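Local coordinates for small archaeal modifier protein 1 (Haloferax volcanii DS2, PDB 4HRO) that modifies target proteins by isopeptide linkage of its C-terminal glycine to their lysines and carries sulfur for molybdenum cofactor biosynthesis, at residues A[7-12]-A[82-87]. Sequence-based numbering, arbitrary orientation.
Sequences KLFADL and ALFPPV
The rings of F9 and F84 form an offset stack, their planes 11° apart and their centroids separated by 4.1 Å. With CG of F9 anti to its carbonyl carbon (chi1 -60°), CE1 of F84 sits over the centre of the F9 ring, whereas CD2 of F9 falls toward the rim of the F84 ring. At the edge of the F9 ring, in its plane, L83 O lies 3.5 Å from CD2; this carbonyl is buried without a hydrogen-bond partner. On the sheet face carrying L8 and L83, CD1 of L12 reaches CG of L83 at 3.7 Å, and it also touches P85 CD. P85 CG in turn packs 3.5 Å from D11 OD1. An alanine at F9 would probably leave one face of the F84 ring without its stacking partner and uncover the L83 carbonyl on the side where the F9 ring edge lies. Just before the stack along the chain, parallel strands 2-8 and 80-84 are joined by a hydrogen bond from L83 N to K7 O (2.9 Å), and helix 31-41 packs on L8 and L83 through L38, in keeping with the β-grasp fold. Where the strands part, apolar and aromatic packing takes over from backbone pairing, holding the start of the C-terminal tail against the turn into helix 10-16.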
# COMPACT_ATOMS: atom_id res chain seq x y z
N LYS A 7 1.78 6.85 0.21
CA LYS A 7 1.02 7.91 -0.42
C LYS A 7 -0.12 7.32 -1.21
O LYS A 7 0.05 6.30 -1.90
CB LYS A 7 1.91 8.76 -1.32
CG LYS A 7 2.57 9.87 -0.53
CD LYS A 7 3.35 10.79 -1.42
CE LYS A 7 3.58 12.12 -0.74
NZ LYS A 7 4.46 12.96 -1.56
N LEU A 8 -1.28 7.96 -1.08
CA LEU A 8 -2.51 7.54 -1.73
C LEU A 8 -3.03 8.67 -2.61
O LEU A 8 -2.79 9.85 -2.33
CB LEU A 8 -3.58 7.25 -0.67
CG LEU A 8 -3.23 6.22 0.40
CD1 LEU A 8 -4.39 6.11 1.40
CD2 LEU A 8 -2.84 4.89 -0.18
N PHE A 9 -3.79 8.30 -3.64
CA PHE A 9 -4.23 9.23 -4.67
C PHE A 9 -5.69 9.01 -4.99
O PHE A 9 -6.23 7.90 -4.86
CB PHE A 9 -3.35 9.09 -5.92
CG PHE A 9 -1.92 9.39 -5.62
CD1 PHE A 9 -1.45 10.69 -5.73
CD2 PHE A 9 -1.08 8.42 -5.14
CE1 PHE A 9 -0.15 10.99 -5.38
CE2 PHE A 9 0.22 8.72 -4.78
CZ PHE A 9 0.68 10.00 -4.89
N ALA A 10 -6.33 10.10 -5.41
CA ALA A 10 -7.69 10.10 -5.92
C ALA A 10 -8.62 9.39 -4.92
O ALA A 10 -8.64 9.73 -3.74
CB ALA A 10 -7.74 9.48 -7.34
N ASP A 11 -9.40 8.43 -5.38
CA ASP A 11 -10.39 7.80 -4.51
C ASP A 11 -9.78 7.05 -3.32
O ASP A 11 -10.42 6.89 -2.28
CB ASP A 11 -11.30 6.86 -5.33
CG ASP A 11 -10.53 5.84 -6.16
OD1 ASP A 11 -9.68 6.23 -7.01
OD2 ASP A 11 -10.83 4.63 -6.01
N LEU A 12 -8.56 6.55 -3.48
CA LEU A 12 -7.91 5.87 -2.36
C LEU A 12 -7.61 6.84 -1.21
O LEU A 12 -7.85 6.53 -0.04
CB LEU A 12 -6.64 5.16 -2.84
CG LEU A 12 -6.84 4.17 -3.99
CD1 LEU A 12 -5.52 3.54 -4.42
CD2 LEU A 12 -7.85 3.09 -3.62
N ALA A 82 3.85 4.01 -2.72
CA ALA A 82 2.76 4.75 -3.36
C ALA A 82 1.75 3.78 -3.95
O ALA A 82 2.12 2.74 -4.52
CB ALA A 82 3.27 5.70 -4.44
N LEU A 83 0.48 4.14 -3.84
CA LEU A 83 -0.61 3.33 -4.32
C LEU A 83 -1.49 4.18 -5.22
O LEU A 83 -2.17 5.12 -4.74
CB LEU A 83 -1.41 2.80 -3.14
CG LEU A 83 -2.43 1.71 -3.42
CD1 LEU A 83 -1.76 0.46 -3.92
CD2 LEU A 83 -3.25 1.39 -2.18
N PHE A 84 -1.49 3.87 -6.51
CA PHE A 84 -2.31 4.58 -7.48
C PHE A 84 -3.41 3.67 -7.98
O PHE A 84 -3.16 2.52 -8.33
CB PHE A 84 -1.48 5.02 -8.70
CG PHE A 84 -0.49 6.10 -8.43
CD1 PHE A 84 -0.85 7.42 -8.54
CD2 PHE A 84 0.83 5.81 -8.12
CE1 PHE A 84 0.05 8.44 -8.32
CE2 PHE A 84 1.73 6.82 -7.89
CZ PHE A 84 1.35 8.13 -8.00
N PRO A 85 -4.63 4.19 -8.07
CA PRO A 85 -5.67 3.43 -8.75
C PRO A 85 -5.37 3.30 -10.25
O PRO A 85 -4.49 3.97 -10.78
CB PRO A 85 -6.94 4.24 -8.46
CG PRO A 85 -6.45 5.64 -8.32
CD PRO A 85 -5.06 5.56 -7.73
N PRO A 86 -6.11 2.44 -10.95
CA PRO A 86 -5.89 2.24 -12.38
C PRO A 86 -5.93 3.54 -13.18
O PRO A 86 -6.76 4.41 -12.89
CB PRO A 86 -7.07 1.35 -12.78
CG PRO A 86 -7.36 0.57 -11.56
CD PRO A 86 -7.15 1.54 -10.42
N VAL A 87 -5.05 3.65 -14.17
CA VAL A 87 -5.09 4.77 -15.10
C VAL A 87 -6.27 4.58 -16.06
O VAL A 87 -6.51 3.48 -16.55
CB VAL A 87 -3.78 4.89 -15.88
CG1 VAL A 87 -3.89 5.98 -16.93
CG2 VAL A 87 -2.61 5.18 -14.94